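Local atomic coordinates of putative phosphatase (Bacteroides thetaiotaomicron, PDB entry 3KYA), a protein that is probably a phosphatase, binds zinc ions and carries an N-terminal IPT/TIG domain, though its physiological role is not established. Residues Lys16-Asp22 against Leu35-Phe41. Residue numbers count along the deposited sequence, not the author numbering.
With ZN (zinc ion), chain B.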
loop_
_atom_site.group_PDB
_atom_site.type_symbol
_atom_site.label_atom_id
_atom_site.label_comp_id
_atom_site.label_asym_id
_atom_site.label_seq_id
_atom_site.Cartn_x
_atom_site.Cartn_y
_atom_site.Cartn_z
ATOM N N LYS A 16 -27.444 -37.740 14.177
ATOM C CA LYS A 16 -27.140 -37.591 12.758
ATOM C C LYS A 16 -25.701 -37.155 12.548
ATOM O O LYS A 16 -25.133 -36.445 13.384
ATOM C CB LYS A 16 -28.062 -36.548 12.124
ATOM C CG LYS A 16 -29.549 -36.908 12.102
ATOM C CD LYS A 16 -29.808 -38.145 11.240
ATOM C CE LYS A 16 -31.282 -38.319 10.900
ATOM N NZ LYS A 16 -32.135 -38.557 12.090
ATOM N N PRO A 17 -25.103 -37.551 11.409
ATOM C CA PRO A 17 -23.733 -37.136 11.157
ATOM C C PRO A 17 -23.607 -35.627 10.978
ATOM O O PRO A 17 -24.605 -34.934 10.769
ATOM C CB PRO A 17 -23.378 -37.851 9.844
ATOM C CG PRO A 17 -24.680 -38.194 9.211
ATOM C CD PRO A 17 -25.634 -38.418 10.336
ATOM N N VAL A 18 -22.384 -35.136 11.118
ATOM C CA VAL A 18 -22.056 -33.756 10.829
ATOM C C VAL A 18 -21.347 -33.857 9.490
ATOM O O VAL A 18 -20.557 -34.787 9.270
ATOM C CB VAL A 18 -21.142 -33.126 11.886
ATOM C CG1 VAL A 18 -20.642 -31.761 11.416
ATOM C CG2 VAL A 18 -21.871 -33.001 13.206
ATOM N N ALA A 19 -21.634 -32.931 8.584
ATOM C CA ALA A 19 -21.018 -32.950 7.267
ATOM C C ALA A 19 -20.455 -31.593 6.892
ATOM O O ALA A 19 -20.996 -30.574 7.291
ATOM C CB ALA A 19 -22.049 -33.399 6.211
ATOM N N ILE A 20 -19.339 -31.605 6.159
ATOM C CA ILE A 20 -18.756 -30.417 5.554
ATOM C C ILE A 20 -18.841 -30.635 4.043
ATOM O O ILE A 20 -18.276 -31.604 3.533
ATOM C CB ILE A 20 -17.297 -30.207 5.961
ATOM C CG1 ILE A 20 -17.227 -29.871 7.457
ATOM C CG2 ILE A 20 -16.665 -29.112 5.097
ATOM C CD1 ILE A 20 -15.803 -29.764 7.998
ATOM N N SER A 21 -19.530 -29.739 3.337
ATOM C CA SER A 21 -19.721 -29.875 1.888
ATOM C C SER A 21 -18.828 -28.974 1.045
ATOM O O SER A 21 -18.564 -29.283 -0.116
ATOM C CB SER A 21 -21.177 -29.563 1.537
ATOM O OG SER A 21 -21.495 -28.246 1.950
ATOM N N ASP A 22 -18.353 -27.869 1.618
ATOM C CA ASP A 22 -17.612 -26.888 0.856
ATOM C C ASP A 22 -17.039 -25.855 1.818
ATOM O O ASP A 22 -17.431 -25.793 2.975
ATOM C CB ASP A 22 -18.582 -26.192 -0.118
ATOM C CG ASP A 22 -17.895 -25.506 -1.286
ATOM O OD1 ASP A 22 -16.653 -25.533 -1.405
ATOM O OD2 ASP A 22 -18.635 -24.959 -2.141
ATOM N N LEU A 35 -15.134 -19.518 5.617
ATOM C CA LEU A 35 -16.540 -19.885 5.661
ATOM C C LEU A 35 -16.647 -21.360 5.301
ATOM O O LEU A 35 -16.208 -21.775 4.221
ATOM C CB LEU A 35 -17.350 -19.024 4.678
ATOM C CG LEU A 35 -18.821 -19.385 4.442
ATOM C CD1 LEU A 35 -19.624 -19.405 5.739
ATOM C CD2 LEU A 35 -19.501 -18.443 3.408
ATOM N N ILE A 36 -17.195 -22.151 6.220
ATOM C CA ILE A 36 -17.353 -23.585 6.030
ATOM C C ILE A 36 -18.835 -23.934 5.910
ATOM O O ILE A 36 -19.636 -23.622 6.796
ATOM C CB ILE A 36 -16.715 -24.395 7.200
ATOM C CG1 ILE A 36 -15.215 -24.108 7.333
ATOM C CG2 ILE A 36 -16.954 -25.901 7.002
ATOM C CD1 ILE A 36 -14.626 -24.548 8.697
ATOM N N TYR A 37 -19.205 -24.568 4.793
ATOM C CA TYR A 37 -20.583 -25.012 4.558
ATOM C C TYR A 37 -20.762 -26.477 4.918
ATOM O O TYR A 37 -19.852 -27.298 4.735
ATOM C CB TYR A 37 -20.957 -24.862 3.079
ATOM C CG TYR A 37 -21.124 -23.450 2.585
ATOM C CD1 TYR A 37 -22.311 -22.770 2.796
ATOM C CD2 TYR A 37 -20.107 -22.798 1.888
ATOM C CE1 TYR A 37 -22.494 -21.484 2.333
ATOM C CE2 TYR A 37 -20.285 -21.499 1.409
ATOM C CZ TYR A 37 -21.485 -20.849 1.639
ATOM O OH TYR A 37 -21.710 -19.562 1.191
ATOM N N GLY A 38 -21.947 -26.822 5.393
ATOM C CA GLY A 38 -22.231 -28.199 5.763
ATOM C C GLY A 38 -23.600 -28.425 6.365
ATOM O O GLY A 38 -24.569 -27.746 6.022
ATOM N N GLU A 39 -23.676 -29.393 7.269
ATOM C CA GLU A 39 -24.929 -29.746 7.912
ATOM C C GLU A 39 -24.723 -30.160 9.344
ATOM O O GLU A 39 -23.693 -30.738 9.680
ATOM C CB GLU A 39 -25.570 -30.945 7.200
ATOM C CG GLU A 39 -25.916 -30.708 5.758
ATOM C CD GLU A 39 -26.488 -31.959 5.104
ATOM O OE1 GLU A 39 -25.781 -32.994 5.065
ATOM O OE2 GLU A 39 -27.636 -31.894 4.620
ATOM N N ASN A 40 -25.725 -29.865 10.161
ATOM C CA ASN A 40 -25.815 -30.306 11.546
ATOM C C ASN A 40 -24.794 -29.628 12.465
ATOM O O ASN A 40 -24.241 -30.270 13.357
ATOM C CB ASN A 40 -25.690 -31.847 11.598
ATOM C CG ASN A 40 -26.287 -32.454 12.847
ATOM O OD1 ASN A 40 -27.190 -31.893 13.451
ATOM N ND2 ASN A 40 -25.802 -33.639 13.221
ATOM N N PHE A 41 -24.560 -28.334 12.241
ATOM C CA PHE A 41 -23.621 -27.572 13.063
ATOM C C PHE A 41 -24.280 -26.941 14.285
ATOM O O PHE A 41 -23.584 -26.500 15.216
ATOM C CB PHE A 41 -22.960 -26.438 12.274
ATOM C CG PHE A 41 -22.152 -26.878 11.086
ATOM C CD1 PHE A 41 -21.312 -27.986 11.150
ATOM C CD2 PHE A 41 -22.136 -26.105 9.942
ATOM C CE1 PHE A 41 -20.548 -28.359 10.059
ATOM C CE2 PHE A 41 -21.357 -26.464 8.857
ATOM C CZ PHE A 41 -20.559 -27.597 8.925
HETATM ZN ZN ZN B . -20.812 -25.306 -2.166
#
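Asn-40, Tyr-37 and Ala-19 bury the most surface where the two strands of a hairpin pair antiparallel. Asn-40 donates from ND2 to Pro-17 O (3.0 Å), while its OD1 accepts from the backbone of Asp-13. Ala-19 forms a hydrogen-bonded pair with Glu-39: Ala-19 N to Glu-39 O is 3.2 Å, Glu-39 N to Ala-19 O 2.9 Å. Ile-20 then faces Gly-38 as a non-hydrogen-bonded pair, and between Ile-20 and Asp-22 the register shifts by one. Tyr-37 answers two residues, its O accepting from Ser-21 N (2.8 Å) and its N donating to Asp-22 O (2.8 Å). Ile-20 CG2 meets Ile-36 CG2 at 3.7 Å, and Val-18 CG1 meets Phe-41 CE1 at 3.7 Å; Ile-80 and Val-84 of strand 80-84 extend this apolar layer. Asp-22 shares the other face with Tyr-37; its OD2 binds zinc at 2.2 Å and its OD1 pairs with Lys-26. Ser-21 and Asp-22 opposite Tyr-37 form a classic beta bulge in a hairpin of the immunoglobulin-like IPT/TIG domain.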